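Long-range contacts in synaptic vesicle glycoprotein 2C (Homo sapiens, PDB 5JLV), which is a synaptic vesicle membrane glycoprotein, probably involved in regulated neurotransmitter release, whose luminal domain serves botulinum neurotoxin A as a receptor: residues N34-N39 with G54-S59; M45-G50 with V60-S65; F72-S77 with F92-F97. All coordinates share one frame; numbering follows the deposited sequence.

Contact 1 of 3, residues N34-N39 with G54-S59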
loop_
_atom_site.group_PDB
_atom_site.type_symbol
_atom_site.label_atom_id
_atom_site.label_comp_id
_atom_site.label_asym_id
_atom_site.label_seq_id
_atom_site.Cartn_x
_atom_site.Cartn_y
_atom_site.Cartn_z
ATOM N N ASN C 34 -27.705 -3.727 -22.884
ATOM C CA ASN C 34 -28.524 -4.168 -21.759
ATOM C C ASN C 34 -29.679 -5.065 -22.207
ATOM O O ASN C 34 -30.744 -5.093 -21.582
ATOM C CB ASN C 34 -29.021 -2.961 -20.939
ATOM C CG ASN C 34 -29.999 -2.085 -21.704
ATOM O OD1 ASN C 34 -30.143 -2.205 -22.920
ATOM N ND2 ASN C 34 -30.676 -1.197 -20.988
ATOM N N PHE C 35 -29.445 -5.796 -23.294
ATOM C CA PHE C 35 -30.439 -6.686 -23.894
ATOM C C PHE C 35 -29.819 -8.052 -24.168
ATOM O O PHE C 35 -28.589 -8.179 -24.239
ATOM C CB PHE C 35 -30.992 -6.087 -25.201
ATOM C CG PHE C 35 -29.943 -5.432 -26.070
ATOM C CD1 PHE C 35 -29.686 -4.056 -25.965
ATOM C CD2 PHE C 35 -29.218 -6.176 -26.998
ATOM C CE1 PHE C 35 -28.725 -3.446 -26.760
ATOM C CE2 PHE C 35 -28.255 -5.565 -27.798
ATOM C CZ PHE C 35 -28.010 -4.201 -27.678
ATOM N N THR C 36 -30.668 -9.066 -24.324
ATOM C CA THR C 36 -30.203 -10.426 -24.607
ATOM C C THR C 36 -29.248 -10.442 -25.807
ATOM O O THR C 36 -29.506 -9.801 -26.822
ATOM C CB THR C 36 -31.390 -11.393 -24.850
ATOM O OG1 THR C 36 -32.215 -11.447 -23.676
ATOM C CG2 THR C 36 -30.898 -12.806 -25.188
ATOM N N MET C 37 -28.126 -11.141 -25.651
ATOM C CA MET C 37 -27.223 -11.435 -26.764
ATOM C C MET C 37 -27.225 -12.953 -26.987
ATOM O O MET C 37 -26.973 -13.730 -26.059
ATOM C CB MET C 37 -25.810 -10.923 -26.464
ATOM C CG MET C 37 -24.946 -10.688 -27.698
ATOM S SD MET C 37 -23.316 -9.983 -27.328
ATOM C CE MET C 37 -23.786 -8.471 -26.483
ATOM N N GLU C 38 -27.521 -13.371 -28.214
ATOM C CA GLU C 38 -27.841 -14.761 -28.485
ATOM C C GLU C 38 -27.296 -15.239 -29.833
ATOM O O GLU C 38 -27.418 -14.546 -30.845
ATOM C CB GLU C 38 -29.356 -14.951 -28.422
ATOM C CG GLU C 38 -29.817 -16.388 -28.249
ATOM C CD GLU C 38 -31.302 -16.495 -27.944
ATOM O OE1 GLU C 38 -31.991 -15.449 -27.905
ATOM O OE2 GLU C 38 -31.780 -17.629 -27.742
ATOM N N ASN C 39 -26.691 -16.431 -29.823
ATOM C CA ASN C 39 -26.214 -17.116 -31.036
ATOM C C ASN C 39 -25.326 -16.252 -31.920
ATOM O O ASN C 39 -25.663 -15.977 -33.069
ATOM C CB ASN C 39 -27.387 -17.692 -31.843
ATOM C CG ASN C 39 -28.175 -18.726 -31.067
ATOM O OD1 ASN C 39 -29.295 -18.464 -30.631
ATOM N ND2 ASN C 39 -27.587 -19.908 -30.877
ATOM N N GLY C 54 -26.929 -6.061 -17.151
ATOM C CA GLY C 54 -28.154 -6.877 -17.117
ATOM C C GLY C 54 -28.342 -7.742 -18.350
ATOM O O GLY C 54 -29.457 -8.125 -18.684
ATOM N N VAL C 55 -27.241 -8.052 -19.020
ATOM C CA VAL C 55 -27.272 -8.808 -20.254
ATOM C C VAL C 55 -27.390 -10.304 -19.971
ATOM O O VAL C 55 -26.767 -10.822 -19.038
ATOM C CB VAL C 55 -26.003 -8.531 -21.088
ATOM C CG1 VAL C 55 -25.944 -9.408 -22.331
ATOM C CG2 VAL C 55 -25.931 -7.059 -21.463
ATOM N N LYS C 56 -28.205 -10.989 -20.766
ATOM C CA LYS C 56 -28.161 -12.446 -20.825
ATOM C C LYS C 56 -27.434 -12.896 -22.095
ATOM O O LYS C 56 -27.887 -12.624 -23.210
ATOM C CB LYS C 56 -29.571 -13.045 -20.758
ATOM C CG LYS C 56 -30.299 -12.762 -19.450
ATOM C CD LYS C 56 -31.596 -13.550 -19.329
ATOM C CE LYS C 56 -32.723 -12.882 -20.091
ATOM N NZ LYS C 56 -34.039 -13.484 -19.749
ATOM N N PHE C 57 -26.291 -13.556 -21.912
ATOM C CA PHE C 57 -25.555 -14.180 -23.014
ATOM C C PHE C 57 -26.022 -15.620 -23.199
ATOM O O PHE C 57 -26.090 -16.392 -22.237
ATOM C CB PHE C 57 -24.054 -14.172 -22.740
ATOM C CG PHE C 57 -23.461 -12.800 -22.620
ATOM C CD1 PHE C 57 -23.084 -12.088 -23.754
ATOM C CD2 PHE C 57 -23.251 -12.223 -21.361
ATOM C CE1 PHE C 57 -22.519 -10.817 -23.641
ATOM C CE2 PHE C 57 -22.693 -10.958 -21.246
ATOM C CZ PHE C 57 -22.324 -10.258 -22.385
ATOM N N LYS C 58 -26.350 -15.985 -24.434
ATOM C CA LYS C 58 -26.821 -17.338 -24.722
ATOM C C LYS C 58 -26.134 -17.835 -25.986
ATOM O O LYS C 58 -26.381 -17.303 -27.082
ATOM C CB LYS C 58 -28.348 -17.361 -24.901
ATOM C CG LYS C 58 -29.150 -16.809 -23.728
ATOM C CD LYS C 58 -30.642 -16.734 -24.055
ATOM C CE LYS C 58 -31.400 -16.049 -22.923
ATOM N NZ LYS C 58 -32.871 -16.219 -23.018
ATOM N N SER C 59 -25.270 -18.839 -25.832
ATOM C CA SER C 59 -24.486 -19.376 -26.955
ATOM C C SER C 59 -23.763 -18.240 -27.685
ATOM O O SER C 59 -23.955 -18.018 -28.879
ATOM C CB SER C 59 -25.376 -20.172 -27.926
ATOM O OG SER C 59 -26.250 -21.035 -27.226
HETATM O O HOH W 1 -34.636 -12.407 -22.825
#

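Contact 2 of 3, residues M45-G50 with V60-S65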
loop_
_atom_site.group_PDB
_atom_site.type_symbol
_atom_site.label_atom_id
_atom_site.label_comp_id
_atom_site.label_asym_id
_atom_site.label_seq_id
_atom_site.Cartn_x
_atom_site.Cartn_y
_atom_site.Cartn_z
ATOM N N MET C 45 -11.913 -8.442 -32.181
ATOM C CA MET C 45 -12.380 -7.096 -31.876
ATOM C C MET C 45 -11.827 -6.571 -30.553
ATOM O O MET C 45 -11.622 -7.343 -29.608
ATOM C CB MET C 45 -13.910 -7.079 -31.809
ATOM C CG MET C 45 -14.615 -7.513 -33.084
ATOM S SD MET C 45 -14.147 -6.487 -34.483
ATOM C CE MET C 45 -14.632 -4.858 -33.908
ATOM N N GLU C 46 -11.598 -5.261 -30.483
ATOM C CA GLU C 46 -11.394 -4.603 -29.205
ATOM C C GLU C 46 -12.672 -3.888 -28.750
ATOM O O GLU C 46 -13.436 -3.369 -29.575
ATOM C CB GLU C 46 -10.202 -3.637 -29.243
ATOM C CG GLU C 46 -9.892 -3.022 -27.879
ATOM C CD GLU C 46 -8.584 -2.257 -27.832
ATOM O OE1 GLU C 46 -7.690 -2.538 -28.660
ATOM O OE2 GLU C 46 -8.440 -1.384 -26.947
ATOM N N TYR C 47 -12.904 -3.891 -27.442
ATOM C CA TYR C 47 -14.031 -3.202 -26.841
ATOM C C TYR C 47 -13.507 -2.305 -25.710
ATOM O O TYR C 47 -13.005 -2.808 -24.699
ATOM C CB TYR C 47 -15.067 -4.220 -26.303
ATOM C CG TYR C 47 -15.503 -5.257 -27.338
ATOM C CD1 TYR C 47 -16.545 -4.986 -28.231
ATOM C CD2 TYR C 47 -14.849 -6.487 -27.444
ATOM C CE1 TYR C 47 -16.941 -5.923 -29.184
ATOM C CE2 TYR C 47 -15.238 -7.428 -28.393
ATOM C CZ TYR C 47 -16.284 -7.138 -29.257
ATOM O OH TYR C 47 -16.663 -8.054 -30.207
ATOM N N ASP C 48 -13.591 -0.985 -25.919
ATOM C CA ASP C 48 -13.122 0.025 -24.958
ATOM C C ASP C 48 -14.333 0.619 -24.271
ATOM O O ASP C 48 -15.286 1.037 -24.945
ATOM C CB ASP C 48 -12.382 1.172 -25.674
ATOM C CG ASP C 48 -10.951 0.824 -26.040
ATOM O OD1 ASP C 48 -10.538 -0.342 -25.864
ATOM O OD2 ASP C 48 -10.229 1.734 -26.520
ATOM N N ASN C 49 -14.303 0.659 -22.939
ATOM C CA ASN C 49 -15.374 1.284 -22.154
ATOM C C ASN C 49 -16.761 0.745 -22.509
ATOM O O ASN C 49 -17.729 1.493 -22.643
ATOM C CB ASN C 49 -15.304 2.811 -22.288
ATOM C CG ASN C 49 -13.936 3.350 -21.931
ATOM O OD1 ASN C 49 -13.602 3.483 -20.757
ATOM N ND2 ASN C 49 -13.116 3.622 -22.945
ATOM N N GLY C 50 -16.837 -0.566 -22.679
ATOM C CA GLY C 50 -18.096 -1.229 -22.943
ATOM C C GLY C 50 -18.796 -1.551 -21.644
ATOM O O GLY C 50 -18.165 -1.993 -20.676
ATOM N N VAL C 60 -22.959 -17.504 -26.933
ATOM C CA VAL C 60 -22.165 -16.421 -27.474
ATOM C C VAL C 60 -20.714 -16.782 -27.245
ATOM O O VAL C 60 -20.340 -17.163 -26.135
ATOM C CB VAL C 60 -22.490 -15.075 -26.776
ATOM C CG1 VAL C 60 -21.476 -13.993 -27.163
ATOM C CG2 VAL C 60 -23.905 -14.618 -27.116
ATOM N N THR C 61 -19.909 -16.700 -28.300
ATOM C CA THR C 61 -18.463 -16.805 -28.153
ATOM C C THR C 61 -17.764 -15.519 -28.599
ATOM O O THR C 61 -18.036 -14.997 -29.681
ATOM C CB THR C 61 -17.893 -18.011 -28.919
ATOM O OG1 THR C 61 -18.427 -19.213 -28.355
ATOM C CG2 THR C 61 -16.374 -18.052 -28.810
ATOM N N PHE C 62 -16.895 -15.009 -27.732
ATOM C CA PHE C 62 -15.910 -14.007 -28.103
ATOM C C PHE C 62 -14.578 -14.721 -28.276
ATOM O O PHE C 62 -14.182 -15.508 -27.420
ATOM C CB PHE C 62 -15.776 -12.954 -26.994
ATOM C CG PHE C 62 -16.979 -12.072 -26.836
ATOM C CD1 PHE C 62 -18.005 -12.418 -25.966
ATOM C CD2 PHE C 62 -17.070 -10.868 -27.531
ATOM C CE1 PHE C 62 -19.110 -11.598 -25.811
ATOM C CE2 PHE C 62 -18.176 -10.042 -27.379
ATOM C CZ PHE C 62 -19.201 -10.412 -26.519
ATOM N N LYS C 63 -13.881 -14.444 -29.363
ATOM C CA LYS C 63 -12.601 -15.087 -29.619
ATOM C C LYS C 63 -11.565 -14.068 -30.087
ATOM O O LYS C 63 -11.880 -13.183 -30.889
ATOM C CB LYS C 63 -12.789 -16.228 -30.628
ATOM C CG LYS C 63 -11.518 -16.845 -31.178
ATOM C CD LYS C 63 -11.836 -18.035 -32.092
ATOM C CE LYS C 63 -13.131 -17.824 -32.877
ATOM N NZ LYS C 63 -13.208 -18.658 -34.107
ATOM N N ASP C 64 -10.341 -14.180 -29.559
ATOM C CA ASP C 64 -9.216 -13.289 -29.919
ATOM C C ASP C 64 -9.571 -11.813 -29.738
ATOM O O ASP C 64 -9.253 -10.988 -30.578
ATOM C CB ASP C 64 -8.735 -13.531 -31.368
ATOM C CG ASP C 64 -8.363 -14.975 -31.638
ATOM O OD1 ASP C 64 -7.874 -15.663 -30.723
ATOM O OD2 ASP C 64 -8.551 -15.424 -32.785
ATOM N N SER C 65 -10.247 -11.500 -28.643
ATOM C CA SER C 65 -10.768 -10.168 -28.435
ATOM C C SER C 65 -10.118 -9.514 -27.241
ATOM O O SER C 65 -9.595 -10.198 -26.355
ATOM C CB SER C 65 -12.288 -10.210 -28.267
ATOM O OG SER C 65 -12.910 -10.555 -29.494
#

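Contact 3 of 3, residues F72-S77 with F92-F97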
loop_
_atom_site.group_PDB
_atom_site.type_symbol
_atom_site.label_atom_id
_atom_site.label_comp_id
_atom_site.label_asym_id
_atom_site.label_seq_id
_atom_site.Cartn_x
_atom_site.Cartn_y
_atom_site.Cartn_z
ATOM N N PHE C 72 -18.862 -5.491 -16.780
ATOM C CA PHE C 72 -19.905 -6.508 -16.872
ATOM C C PHE C 72 -20.655 -6.493 -15.552
ATOM O O PHE C 72 -20.059 -6.726 -14.492
ATOM C CB PHE C 72 -19.300 -7.892 -17.120
ATOM C CG PHE C 72 -18.681 -8.064 -18.493
ATOM C CD1 PHE C 72 -17.375 -7.621 -18.755
ATOM C CD2 PHE C 72 -19.387 -8.688 -19.517
ATOM C CE1 PHE C 72 -16.802 -7.795 -20.015
ATOM C CE2 PHE C 72 -18.814 -8.863 -20.779
ATOM C CZ PHE C 72 -17.526 -8.416 -21.027
ATOM N N GLU C 73 -21.951 -6.184 -15.604
ATOM C CA GLU C 73 -22.725 -5.973 -14.385
ATOM C C GLU C 73 -24.094 -6.638 -14.445
ATOM O O GLU C 73 -24.871 -6.392 -15.374
ATOM C CB GLU C 73 -22.880 -4.480 -14.117
ATOM C CG GLU C 73 -23.598 -4.148 -12.835
ATOM C CD GLU C 73 -23.549 -2.670 -12.534
ATOM O OE1 GLU C 73 -24.539 -1.973 -12.833
ATOM O OE2 GLU C 73 -22.512 -2.202 -12.022
ATOM N N ASP C 74 -24.378 -7.476 -13.445
ATOM C CA ASP C 74 -25.637 -8.233 -13.365
ATOM C C ASP C 74 -25.903 -9.027 -14.642
ATOM O O ASP C 74 -27.000 -8.966 -15.202
ATOM C CB ASP C 74 -26.830 -7.313 -13.041
ATOM C CG ASP C 74 -26.808 -6.803 -11.606
ATOM O OD1 ASP C 74 -26.377 -7.559 -10.708
ATOM O OD2 ASP C 74 -27.236 -5.649 -11.372
ATOM N N VAL C 75 -24.893 -9.760 -15.102
ATOM C CA VAL C 75 -25.034 -10.567 -16.305
ATOM C C VAL C 75 -25.122 -12.058 -15.978
ATOM O O VAL C 75 -24.509 -12.539 -15.005
ATOM C CB VAL C 75 -23.940 -10.274 -17.374
ATOM C CG1 VAL C 75 -23.624 -8.782 -17.451
ATOM C CG2 VAL C 75 -22.682 -11.071 -17.123
ATOM N N THR C 76 -25.936 -12.770 -16.756
ATOM C CA THR C 76 -25.950 -14.226 -16.729
ATOM C C THR C 76 -25.548 -14.745 -18.103
ATOM O O THR C 76 -25.632 -14.011 -19.093
ATOM C CB THR C 76 -27.323 -14.794 -16.341
ATOM O OG1 THR C 76 -28.312 -14.313 -17.256
ATOM C CG2 THR C 76 -27.692 -14.388 -14.921
ATOM N N SER C 77 -25.108 -16.000 -18.160
ATOM C CA SER C 77 -24.581 -16.575 -19.401
ATOM C C SER C 77 -24.745 -18.096 -19.480
ATOM O O SER C 77 -24.468 -18.819 -18.522
ATOM C CB SER C 77 -23.114 -16.184 -19.598
ATOM O OG SER C 77 -22.320 -16.552 -18.479
ATOM N N PHE C 92 -15.933 -7.037 -13.228
ATOM C CA PHE C 92 -16.978 -8.036 -13.298
ATOM C C PHE C 92 -17.773 -7.985 -11.993
ATOM O O PHE C 92 -17.334 -8.496 -10.950
ATOM C CB PHE C 92 -16.374 -9.422 -13.524
ATOM C CG PHE C 92 -15.507 -9.514 -14.763
ATOM C CD1 PHE C 92 -14.131 -9.296 -14.689
ATOM C CD2 PHE C 92 -16.067 -9.819 -15.997
ATOM C CE1 PHE C 92 -13.334 -9.384 -15.832
ATOM C CE2 PHE C 92 -15.271 -9.911 -17.143
ATOM C CZ PHE C 92 -13.909 -9.685 -17.057
ATOM N N ASP C 93 -18.934 -7.336 -12.063
ATOM C CA ASP C 93 -19.746 -7.018 -10.891
ATOM C C ASP C 93 -21.044 -7.822 -10.903
ATOM O O ASP C 93 -21.944 -7.573 -11.716
ATOM C CB ASP C 93 -20.041 -5.511 -10.849
ATOM C CG ASP C 93 -20.726 -5.076 -9.560
ATOM O OD1 ASP C 93 -21.064 -5.938 -8.724
ATOM O OD2 ASP C 93 -20.947 -3.857 -9.389
ATOM N N ASN C 94 -21.133 -8.795 -10.002
ATOM C CA ASN C 94 -22.296 -9.671 -9.935
ATOM C C ASN C 94 -22.621 -10.356 -11.283
ATOM O O ASN C 94 -23.772 -10.339 -11.753
ATOM C CB ASN C 94 -23.514 -8.916 -9.382
ATOM C CG ASN C 94 -24.494 -9.836 -8.697
ATOM O OD1 ASN C 94 -24.097 -10.827 -8.070
ATOM N ND2 ASN C 94 -25.787 -9.519 -8.801
ATOM N N THR C 95 -21.593 -10.946 -11.895
ATOM C CA THR C 95 -21.772 -11.816 -13.051
ATOM C C THR C 95 -21.815 -13.277 -12.604
ATOM O O THR C 95 -21.522 -13.590 -11.439
ATOM C CB THR C 95 -20.644 -11.644 -14.088
ATOM O OG1 THR C 95 -19.455 -12.312 -13.633
ATOM C CG2 THR C 95 -20.349 -10.165 -14.337
ATOM N N ASP C 96 -22.183 -14.171 -13.516
ATOM C CA ASP C 96 -22.048 -15.592 -13.248
ATOM C C ASP C 96 -20.774 -16.141 -13.918
ATOM O O ASP C 96 -20.676 -17.338 -14.199
ATOM C CB ASP C 96 -23.309 -16.360 -13.679
ATOM C CG ASP C 96 -23.532 -16.351 -15.199
ATOM O OD1 ASP C 96 -22.708 -15.772 -15.944
ATOM O OD2 ASP C 96 -24.538 -16.941 -15.640
ATOM N N PHE C 97 -19.797 -15.263 -14.156
ATOM C CA PHE C 97 -18.572 -15.657 -14.888
ATOM C C PHE C 97 -17.598 -16.485 -14.045
ATOM O O PHE C 97 -16.610 -15.965 -13.535
ATOM C CB PHE C 97 -17.831 -14.442 -15.478
ATOM C CG PHE C 97 -18.554 -13.760 -16.619
ATOM C CD1 PHE C 97 -19.706 -14.302 -17.178
ATOM C CD2 PHE C 97 -18.046 -12.579 -17.162
ATOM C CE1 PHE C 97 -20.346 -13.670 -18.239
ATOM C CE2 PHE C 97 -18.689 -11.945 -18.220
ATOM C CZ PHE C 97 -19.832 -12.490 -18.755
HETATM O O HOH W 2 -25.616 -12.389 -12.539
#

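Contact 1 of 3, residues N34-N39 with G54-S59
M37 and F57 project the same way, flank to flank, at equivalent positions of two successive coils in the quadrilateral beta-helix of the pentapeptide-repeat fold. They illustrate how such a helix is stacked: residues twenty apart in sequence come to lie over one another in parallel strands. The M37 sulfur comes in at the edge of the F57 ring, SD being 3.9 Å from CE1 and 76° off the ring normal, which makes a Met-aromatic contact. The chain of M37 runs straight from CB to SD and then bends (chi3 -58°), bringing its CE methyl beside the same F57 CE1.

Three backbone hydrogen bonds hold the strands in register. M37 N gives to K56 O (2.9 Å), K58 N to M37 O (2.8 Å) and N39 N to K58 O (2.9 Å), so M37 is gripped through both its N-H and its carbonyl, as in regular parallel pairing. On the other face of this short sheet, E38 and K58 meet through their aliphatic parts, with E38 CG against K58 CB at 3.8 Å. Their charged ends stay apart, although the nearby ammonium group may still stabilise the carboxylate. The CG2 methyl of T36 touches K58 CE, and a water hydrogen-bonded to T36 OG1 makes a weak link to K56 NZ.

Further out, the chain turns corners at N39 and S59, both with positive phi, and their CA atoms lie 5.0 Å apart; the amide ND2 of N39 approaches S59 CB. V60 packs against M37, and F57 reaches V75 of the next coil and F97 of the one after. Within 54-59 itself, V55 covers a face of the ring whose edge M37 touches: its CG1 methyl sits 3.6 Å above the plane of F57, over the centre.

Contact 2 of 3, residues M45-G50 with V60-S65
Y47 and F62 supply the aromatic part of this buried contact. Their planes stand at 90° with centroids 5.7 Å apart, an offset edge-to-face pair in which the rim of F62 is turned toward the face of Y47. CE2 and CD2 of F62 do the touching, CE2 coming 3.9 Å from Y47 CZ, while the Y47 hydroxyl oxygen lies in the plane of the F62 ring at its edge, 3.8 Å from CE2. In both residues CG is anti to the carbonyl carbon (chi1 -52° for Y47, -69° for F62), set beside the backbone N. Both side chains are buried, and they cross at a slant. Neither ring is alone there: F67 stacks on Y47 and meets F62 edge-to-face, and F82 lies nearly parallel to F62.

The pairing is a diagonal one for a pentapeptide-repeat beta-helix. Y47 and F62 are fifteen residues apart, less than a full coil, and therefore belong to adjoining faces; M45 and S65, twenty apart, are the residues stacked directly, with CA atoms 4.9 Å apart.

Polar and van der Waals contacts gather at that second pair. The carbonyl oxygen of M45 rests 3.2 Å from both CA and CB of S65. The S65 hydroxyl lies near the plane of the Y47 ring, 4.1 Å from CE2, and donates a hydrogen bond within its own segment to K63 O (3.1 Å), approaching from above the carbonyl plane.

Contact 3 of 3, residues F72-S77 with F92-F97
F97 turns the edge of its ring toward the face of F72, an offset edge-to-face pair with planes at 61° and F97 CE2 3.6 Å from F72 CD2. One face of F97 carries T95 CB, displaced toward the rim, and S77 CB and F92 CE2 lie in plane at its edge. F72 and F92 run side by side, nearly parallel at 15° but slid apart, touching through F72 CD1 and F92 CE2 at 3.5 Å. The CG2 methyl of V75 packs against F97 CZ and CE1, adding an aliphatic contact to the aromatic cluster of F72, F92 and F97.

Away from the rings, the polar groups divide into two sets. At one end the D96 carboxylate grips S77 twice: OD2 accepts from S77 N (2.7 Å) and OD1 from S77 OG (2.7 Å), both on the syn side. The first torsion of D96 puts CG between its backbone N and carbonyl carbon (chi1 66°), and from there the two oxygens reach S77. K101 shares the serine hydroxyl and may help to offset the charge. At the other end N94 ND2 donates to D74 OD1 (2.8 Å), met in the plane of the amide.

Between the two, D93 N bonds to F72 O (2.7 Å) and D74 N to D93 O, a water bridges V75 O and N94 O, and an ST turn folds T95 OG1 back onto F97 N. Phenylalanines lying over one another inside successive coils, here with the tight turns at D74 and N94 in register, fit the pentapeptide-repeat beta-helix.

In the fold
Followed from the N terminus, the chain leaves 34-39, passes through 45-50 and returns at 54-59, where contact 1 closes a full coil. Contact 2 opens inside that loop and closes at 60-65, just after it, so the two cross: one stacks a face, the other mainly joins neighbouring faces through the interior. They touch where M37 and F57 of contact 1 meet V60 and F62. Contact 3 follows in series, joining 72-77 to 92-97 one coil further on. It continues the stack begun by contact 1, since strands 56-58 and 76-78 are neighbours, whereas contact 2 lies across the chain's centre from contact 3.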